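Local coordinates for protein C2 toxin component I (Clostridium botulinum, PDB 2J3X) that acts as the enzymatic component of the binary C2 toxin, an ADP-ribosyltransferase that, as in related clostridial toxins, probably transfers ADP-ribose from NAD to actin, at residues A[103-109]-A[140-144]; A[153-158]-A[203-208]; A[290-296]-A[368-374]. The protein carries 2 engineered substitutions. All coordinates share one frame; numbering follows the deposited sequence. Where two conformers were deposited one is given.

Interaction 1: residues A[103-109]-A[140-144]; sequences NFTPKEL and EYTKF. With SO4 (sulfate ion), chain P.
K143 joins edge strand 141-143 to the loop that leaves strand 98-102, within the first of the two ADP-ribosyltransferase-like domains. K143 CB starts beside the ring of F104, 3.8 Å from F104 CZ. The chain then bends at chi2 (83°) and lays CD over one face of that ring. K143 CE passes on toward the backbone of N103 and lies 3.7 Å from N103 ND2. At the tip, NZ makes two hydrogen bonds. One runs from K143 NZ to N103 O at 2.8 Å, nearly along the C=O axis (174°). The other, from K143 NZ to E108 OE2 at 2.8 Å, is part of a salt bridge and uses the syn lone pair of that oxygen. The lysine is buried, so the carboxylate probably helps to keep it charged.

E108 is held from its own side too. T105 N gives a hydrogen bond to E108 OE1 at 3.0 Å. The loop thus presents its carboxylate to K143 with both oxygens engaged. The amide of N103 has other work: OD1 accepts from S148 N, and N103 ND2 makes a weak hydrogen bond to a sulfate ion that K50 and T51 also bind. The sulfate probably came from the crystallisation liquor.

At the other end of the contact the packing is mostly apolar. The Y141 ring turns one face to L109, with L109 CA over it in a CH-pi contact. L109 CD2 touches the same ring at Y141 CD2. Beyond these residues, R402 on strand 397-411 donates to both E108 O and T142 O, which ties the contact to the second transferase-like domain. Between the two ends, F104 CE2 packs 4.0 Å from Y141 CB, while F104 CZ lies 3.4 Å from Y141 O.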
# COMPACT_ATOMS: atom_id res chain seq x y z
N ASN A 103 5.93 -11.13 7.92
CA ASN A 103 5.35 -11.99 6.88
C ASN A 103 5.28 -11.29 5.51
O ASN A 103 4.19 -10.82 5.11
CB ASN A 103 4.01 -12.55 7.34
CG ASN A 103 2.97 -11.49 7.72
OD1 ASN A 103 3.27 -10.36 8.20
ND2 ASN A 103 1.72 -11.88 7.56
N PHE A 104 6.43 -11.15 4.83
CA PHE A 104 6.47 -10.69 3.40
C PHE A 104 6.97 -11.83 2.55
O PHE A 104 8.06 -12.37 2.85
CB PHE A 104 7.38 -9.49 3.14
CG PHE A 104 6.79 -8.20 3.51
CD1 PHE A 104 6.81 -7.75 4.86
CD2 PHE A 104 6.28 -7.36 2.53
CE1 PHE A 104 6.27 -6.52 5.19
CE2 PHE A 104 5.69 -6.16 2.87
CZ PHE A 104 5.69 -5.72 4.19
N THR A 105 6.22 -12.17 1.49
CA THR A 105 6.71 -13.09 0.45
C THR A 105 7.43 -12.34 -0.65
O THR A 105 7.32 -11.10 -0.71
CB THR A 105 5.51 -13.83 -0.22
OG1 THR A 105 4.68 -12.85 -0.81
CG2 THR A 105 4.70 -14.58 0.85
N PRO A 106 8.17 -13.06 -1.54
CA PRO A 106 8.76 -12.33 -2.68
C PRO A 106 7.73 -11.50 -3.46
O PRO A 106 8.03 -10.36 -3.78
CB PRO A 106 9.36 -13.44 -3.55
CG PRO A 106 9.69 -14.56 -2.53
CD PRO A 106 8.57 -14.49 -1.50
N LYS A 107 6.54 -12.05 -3.72
CA LYS A 107 5.55 -11.26 -4.52
C LYS A 107 5.22 -9.94 -3.84
O LYS A 107 5.04 -8.93 -4.51
CB LYS A 107 4.21 -12.02 -4.74
CG LYS A 107 4.29 -13.03 -5.84
CD LYS A 107 3.08 -13.97 -5.74
CE LYS A 107 3.18 -15.03 -6.86
NZ LYS A 107 1.91 -15.81 -7.12
N GLU A 108 5.13 -9.96 -2.50
CA GLU A 108 4.86 -8.73 -1.72
C GLU A 108 6.00 -7.73 -1.65
O GLU A 108 5.83 -6.61 -1.12
CB GLU A 108 4.43 -9.12 -0.29
CG GLU A 108 3.18 -9.96 -0.26
CD GLU A 108 2.79 -10.26 1.17
OE1 GLU A 108 3.47 -11.09 1.80
OE2 GLU A 108 1.83 -9.64 1.68
N LEU A 109 7.19 -8.13 -2.13
CA LEU A 109 8.33 -7.23 -2.33
C LEU A 109 8.45 -6.90 -3.81
O LEU A 109 9.48 -6.45 -4.24
CB LEU A 109 9.63 -7.91 -1.80
CG LEU A 109 9.58 -8.25 -0.32
CD1 LEU A 109 10.79 -9.11 0.04
CD2 LEU A 109 9.57 -6.98 0.58
N GLU A 140 10.07 0.89 -0.58
CA GLU A 140 9.19 0.79 0.60
C GLU A 140 7.94 0.02 0.25
O GLU A 140 7.19 0.39 -0.70
CB GLU A 140 8.84 2.19 1.08
CG GLU A 140 8.02 2.20 2.38
CD GLU A 140 7.94 3.60 2.98
OE1 GLU A 140 7.92 4.59 2.20
OE2 GLU A 140 7.89 3.70 4.22
N TYR A 141 7.70 -1.06 0.99
CA TYR A 141 6.62 -2.01 0.65
C TYR A 141 5.61 -2.10 1.77
O TYR A 141 5.91 -2.58 2.86
CB TYR A 141 7.23 -3.40 0.46
CG TYR A 141 8.23 -3.43 -0.67
CD1 TYR A 141 7.81 -3.54 -2.01
CD2 TYR A 141 9.62 -3.39 -0.40
CE1 TYR A 141 8.76 -3.58 -3.05
CE2 TYR A 141 10.56 -3.43 -1.41
CZ TYR A 141 10.12 -3.55 -2.75
OH TYR A 141 11.06 -3.60 -3.77
N THR A 142 4.38 -1.63 1.52
CA THR A 142 3.40 -1.58 2.58
C THR A 142 2.66 -2.89 2.78
O THR A 142 2.17 -3.53 1.81
CB THR A 142 2.37 -0.45 2.23
OG1 THR A 142 3.11 0.73 1.93
CG2 THR A 142 1.35 -0.22 3.38
N LYS A 143 2.51 -3.30 4.05
CA LYS A 143 1.65 -4.39 4.42
C LYS A 143 0.28 -3.80 4.79
O LYS A 143 0.11 -3.20 5.83
CB LYS A 143 2.25 -5.15 5.63
CG LYS A 143 1.45 -6.45 5.94
CD LYS A 143 1.90 -7.62 5.05
CE LYS A 143 1.14 -8.90 5.42
NZ LYS A 143 1.63 -9.92 4.45
N PHE A 144 -0.67 -3.91 3.86
CA PHE A 144 -1.98 -3.29 4.11
C PHE A 144 -2.74 -3.90 5.26
O PHE A 144 -3.44 -3.17 5.99
CB PHE A 144 -2.82 -3.34 2.81
CG PHE A 144 -2.14 -2.69 1.66
CD1 PHE A 144 -1.89 -1.30 1.63
CD2 PHE A 144 -1.75 -3.48 0.56
CE1 PHE A 144 -1.27 -0.70 0.48
CE2 PHE A 144 -1.12 -2.91 -0.56
CZ PHE A 144 -0.87 -1.52 -0.59
S SO4 P . -1.95 -14.36 6.34
O1 SO4 P . -2.15 -14.94 7.67
O2 SO4 P . -2.85 -13.22 6.10
O3 SO4 P . -0.58 -13.87 6.20
O4 SO4 P . -2.32 -15.38 5.36

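Interaction 2: residues A[153-158]-A[203-208]; sequences DNSINE and IKGKDY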
# COMPACT_ATOMS: atom_id res chain seq x y z
N ASP A 153 12.76 -19.39 14.45
CA ASP A 153 12.90 -19.93 13.06
C ASP A 153 11.78 -20.90 12.69
O ASP A 153 11.67 -21.29 11.52
CB ASP A 153 14.26 -20.57 12.80
CG ASP A 153 15.38 -19.57 12.75
OD1 ASP A 153 15.19 -18.36 13.00
OD2 ASP A 153 16.50 -20.04 12.46
N ASN A 154 10.95 -21.32 13.66
CA ASN A 154 9.78 -22.13 13.33
C ASN A 154 8.81 -21.37 12.44
O ASN A 154 7.96 -21.98 11.77
CB ASN A 154 9.06 -22.64 14.59
CG ASN A 154 9.82 -23.76 15.26
OD1 ASN A 154 10.79 -24.28 14.71
ND2 ASN A 154 9.41 -24.11 16.47
N SER A 155 8.94 -20.04 12.43
CA SER A 155 8.10 -19.20 11.61
C SER A 155 8.52 -19.18 10.16
O SER A 155 7.72 -18.77 9.34
CB SER A 155 8.06 -17.76 12.14
OG SER A 155 7.31 -17.74 13.36
N ILE A 156 9.74 -19.62 9.85
CA ILE A 156 10.22 -19.60 8.46
C ILE A 156 9.56 -20.72 7.66
O ILE A 156 9.66 -21.89 8.05
CB ILE A 156 11.74 -19.72 8.43
CG1 ILE A 156 12.37 -18.53 9.15
CG2 ILE A 156 12.25 -19.85 6.96
CD1 ILE A 156 13.85 -18.74 9.42
N ASN A 157 8.86 -20.36 6.58
CA ASN A 157 8.33 -21.32 5.61
C ASN A 157 9.47 -21.69 4.67
O ASN A 157 9.93 -20.84 3.90
CB ASN A 157 7.21 -20.64 4.83
CG ASN A 157 6.53 -21.58 3.83
OD1 ASN A 157 7.11 -22.58 3.39
ND2 ASN A 157 5.27 -21.25 3.49
N GLU A 158 9.94 -22.94 4.71
CA GLU A 158 11.12 -23.36 3.94
C GLU A 158 10.89 -23.19 2.44
O GLU A 158 11.84 -23.05 1.66
CB GLU A 158 11.49 -24.82 4.24
CG GLU A 158 10.53 -25.89 3.70
CD GLU A 158 10.96 -27.32 4.02
OE1 GLU A 158 11.85 -27.50 4.87
OE2 GLU A 158 10.40 -28.29 3.43
N ILE A 203 20.04 -22.05 6.39
CA ILE A 203 19.44 -22.35 7.66
C ILE A 203 18.90 -23.75 7.56
O ILE A 203 18.12 -24.04 6.65
CB ILE A 203 18.26 -21.40 8.00
CG1 ILE A 203 18.75 -19.96 8.18
CG2 ILE A 203 17.52 -21.90 9.25
CD1 ILE A 203 17.61 -18.87 8.26
N LYS A 204 19.29 -24.64 8.49
CA LYS A 204 18.90 -26.07 8.45
C LYS A 204 19.05 -26.63 7.02
O LYS A 204 18.15 -27.33 6.51
CB LYS A 204 17.47 -26.32 8.98
CG LYS A 204 17.23 -26.04 10.50
CD LYS A 204 15.82 -26.56 10.93
CE LYS A 204 15.83 -28.07 11.36
NZ LYS A 204 14.43 -28.64 11.68
N GLY A 205 20.18 -26.32 6.39
CA GLY A 205 20.53 -26.91 5.11
C GLY A 205 19.76 -26.35 3.93
O GLY A 205 19.87 -26.87 2.80
N LYS A 206 18.97 -25.28 4.16
CA LYS A 206 18.26 -24.63 3.03
C LYS A 206 18.78 -23.20 2.81
O LYS A 206 19.13 -22.55 3.77
CB LYS A 206 16.75 -24.66 3.30
CG LYS A 206 16.22 -26.11 3.45
CD LYS A 206 14.81 -26.23 2.86
CE LYS A 206 14.42 -27.69 2.64
NZ LYS A 206 14.37 -28.42 3.96
N ASP A 207 18.80 -22.71 1.56
CA ASP A 207 19.26 -21.33 1.26
C ASP A 207 18.17 -20.29 1.07
O ASP A 207 17.09 -20.59 0.49
CB ASP A 207 20.13 -21.31 0.03
CG ASP A 207 21.45 -22.05 0.28
OD1 ASP A 207 21.49 -22.92 1.16
OD2 ASP A 207 22.42 -21.74 -0.38
N TYR A 208 18.46 -19.08 1.56
CA TYR A 208 17.48 -17.98 1.60
C TYR A 208 18.20 -16.69 1.34
O TYR A 208 19.38 -16.51 1.69
CB TYR A 208 16.83 -17.86 2.99
CG TYR A 208 16.13 -19.07 3.46
CD1 TYR A 208 16.81 -20.09 4.14
CD2 TYR A 208 14.72 -19.20 3.28
CE1 TYR A 208 16.10 -21.24 4.61
CE2 TYR A 208 14.03 -20.33 3.75
CZ TYR A 208 14.71 -21.34 4.39
OH TYR A 208 14.05 -22.47 4.88
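Residues D153 to S155 form a short 3-10 turn, from which 156-158 runs on as an extended loop. Facing D153 and I156 is the end of a hairpin, where I203 to K206 make a type I' turn. The backbones stay well apart, with E158 CA 7.3 Å from K206 CA, so side chains bridge the gap.

I156 and I203 meet by their ends, CD1 to CD1, at 3.9 Å. The other branch of I156, CG2, packs 3.7 Å from Y208 CE2. This links the loop after strand 147-150 to the tight hairpin that joins strands 191-203 and 206-216 of the first domain's mixed sheet. I163 of the adjacent strand 162-168 touches I156, I203 and Y208.

Y208 OH ends against the loop backbone, 3.2 Å from E158 CA. R116 makes a cation-pi contact with Y208 and also donates to E158 O. At the surface, K206 bends at chi4 (63°), which turns K206 NZ to E158 OE1 at 2.8 Å, above the carboxylate plane. E158 was deposited in two conformers; this salt bridge belongs to one, and whether it persists in the other is doubtful. D153 OD2 lies 3.8 Å from I203 CG2, and D153 OD1 is hydrogen-bonded to Y101 OH.

Interaction 3: residues A[290-296]-A[368-374]; sequences PIPQTLI and RLSEGAI
T294 is turned about chi1 (-61°) so that its two branches meet different residues of 368-374. T294 OG1 accepts a weak hydrogen bond from E371 N at 3.3 Å. T294 CG2, anti to the backbone N, rests 3.5 Å from R368 CG. I291 has the same chi1 setting, which puts I291 CG1 against A373 CB at 4.0 Å.

The backbones pair first as antiparallel strands. L295 and L369 form a hydrogen-bonded pair: L369 N to L295 O is 2.8 Å, and L295 N to L369 O is 3.1 Å. I296 and R368 follow as a non-hydrogen-bonded pair. Past the strands, 368-374 makes a type II turn from S370 to A373, with G372 at a positive phi (101°) that suits glycine. I291 docks on this turn through its own backbone. I291 N donates to A373 O at 2.9 Å, and G372 N donates to I291 O at 2.8 Å, both in the carbonyl plane.

Strand 295-301 is the edge of the second domain's sheet, the probable catalytic domain. I390 of strand 389-392 touches both I291 and L369. The guanidinium of R368 reaches Q139 and makes a salt bridge with E218. Four backbone hydrogen bonds hold the edge strand and the turn in register, and apolar packing of I291 and L369 adds to them.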
# COMPACT_ATOMS: atom_id res chain seq x y z
N PRO A 290 5.51 23.16 -4.14
CA PRO A 290 5.62 21.73 -4.47
C PRO A 290 5.26 20.83 -3.26
O PRO A 290 5.23 21.27 -2.11
CB PRO A 290 7.10 21.57 -4.88
CG PRO A 290 7.47 22.99 -5.45
CD PRO A 290 6.77 23.88 -4.41
N ILE A 291 4.94 19.57 -3.54
CA ILE A 291 4.54 18.67 -2.47
C ILE A 291 5.56 18.71 -1.31
O ILE A 291 6.73 18.51 -1.52
CB ILE A 291 4.46 17.25 -3.04
CG1 ILE A 291 3.40 17.18 -4.19
CG2 ILE A 291 4.14 16.21 -1.96
CD1 ILE A 291 1.98 17.70 -3.75
N PRO A 292 5.11 19.05 -0.10
CA PRO A 292 6.08 19.39 0.97
C PRO A 292 6.72 18.19 1.66
O PRO A 292 7.71 18.35 2.37
CB PRO A 292 5.22 20.20 1.94
CG PRO A 292 3.86 19.63 1.77
CD PRO A 292 3.72 19.33 0.30
N GLN A 293 6.06 17.02 1.59
CA GLN A 293 6.61 15.81 2.24
C GLN A 293 6.11 14.64 1.44
O GLN A 293 5.13 14.78 0.72
CB GLN A 293 6.14 15.70 3.70
CG GLN A 293 4.59 15.45 3.83
CD GLN A 293 4.04 15.43 5.26
OE1 GLN A 293 3.00 15.96 5.51
NE2 GLN A 293 4.78 14.80 6.19
N THR A 294 6.73 13.49 1.59
CA THR A 294 6.28 12.31 0.82
C THR A 294 4.94 11.82 1.36
O THR A 294 4.77 11.65 2.56
CB THR A 294 7.34 11.23 0.91
OG1 THR A 294 8.54 11.76 0.31
CG2 THR A 294 6.92 9.97 0.07
N LEU A 295 4.02 11.55 0.45
CA LEU A 295 2.81 10.89 0.83
C LEU A 295 2.17 10.20 -0.35
O LEU A 295 2.55 10.42 -1.48
CB LEU A 295 1.85 11.87 1.43
CG LEU A 295 1.06 12.77 0.51
CD1 LEU A 295 -0.09 13.38 1.26
CD2 LEU A 295 1.90 13.78 -0.21
N ILE A 296 1.17 9.39 -0.05
CA ILE A 296 0.46 8.59 -1.05
C ILE A 296 -0.80 9.34 -1.53
O ILE A 296 -1.63 9.76 -0.72
CB ILE A 296 0.09 7.22 -0.45
CG1 ILE A 296 1.39 6.40 -0.13
CG2 ILE A 296 -0.91 6.45 -1.36
CD1 ILE A 296 2.17 5.97 -1.44
N ARG A 368 3.26 7.25 -5.02
CA ARG A 368 4.07 7.97 -4.04
C ARG A 368 4.42 9.35 -4.57
O ARG A 368 5.13 9.47 -5.58
CB ARG A 368 5.33 7.14 -3.68
CG ARG A 368 6.29 7.93 -2.68
CD ARG A 368 7.61 7.11 -2.51
NE ARG A 368 7.25 5.75 -2.07
CZ ARG A 368 7.88 4.61 -2.41
NH1 ARG A 368 8.92 4.62 -3.21
NH2 ARG A 368 7.41 3.41 -1.97
N LEU A 369 3.94 10.39 -3.90
CA LEU A 369 4.28 11.75 -4.29
C LEU A 369 5.43 12.17 -3.43
O LEU A 369 5.24 12.37 -2.25
CB LEU A 369 3.07 12.70 -4.05
CG LEU A 369 1.78 12.23 -4.80
CD1 LEU A 369 0.63 13.30 -4.64
CD2 LEU A 369 2.04 11.89 -6.29
N SER A 370 6.62 12.29 -4.00
CA SER A 370 7.80 12.53 -3.18
C SER A 370 7.94 14.02 -2.87
O SER A 370 7.52 14.87 -3.65
CB SER A 370 9.06 12.04 -3.94
OG SER A 370 9.03 10.61 -4.11
N GLU A 371 8.62 14.35 -1.76
CA GLU A 371 8.87 15.75 -1.47
C GLU A 371 9.45 16.52 -2.67
O GLU A 371 10.50 16.11 -3.21
CB GLU A 371 9.84 15.90 -0.26
CG GLU A 371 10.14 17.36 0.02
CD GLU A 371 11.15 17.64 1.14
OE1 GLU A 371 11.17 16.85 2.08
OE2 GLU A 371 11.91 18.66 1.01
N GLY A 372 8.85 17.64 -3.06
CA GLY A 372 9.43 18.47 -4.09
C GLY A 372 8.71 18.19 -5.41
O GLY A 372 8.95 18.90 -6.39
N ALA A 373 7.90 17.13 -5.47
CA ALA A 373 7.11 16.85 -6.75
C ALA A 373 6.28 18.11 -7.10
O ALA A 373 5.73 18.79 -6.21
CB ALA A 373 6.19 15.68 -6.59
N ILE A 374 6.19 18.41 -8.40
CA ILE A 374 5.45 19.57 -8.82
C ILE A 374 3.93 19.21 -8.93
O ILE A 374 3.51 18.34 -9.73
CB ILE A 374 5.95 20.09 -10.17
CG1 ILE A 374 7.45 20.38 -10.13
CG2 ILE A 374 5.09 21.33 -10.61
CD1 ILE A 374 7.94 21.41 -9.06

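Overall arrangement
Along the chain the three contacts follow in series. Interactions 1 and 2 belong to the first transferase-like domain and reach the same mixed sheet; their centres are about 18 Å apart. Interaction 1 lies at its edge strand 141-143, and interaction 2 at the hairpin end of strands 191-203 and 206-216. Interaction 3 belongs to the second domain, at edge strand 295-301 of the other sheet. Its centre is about 22 Å from that of interaction 1, and the two touch where the carbonyl oxygen E140 O meets R368 NH2. The centres of interactions 2 and 3 are about 39 Å apart, across the chain's centre. Interactions 1 and 3 thus flank the junction of the domains, while interaction 2 sits at the periphery.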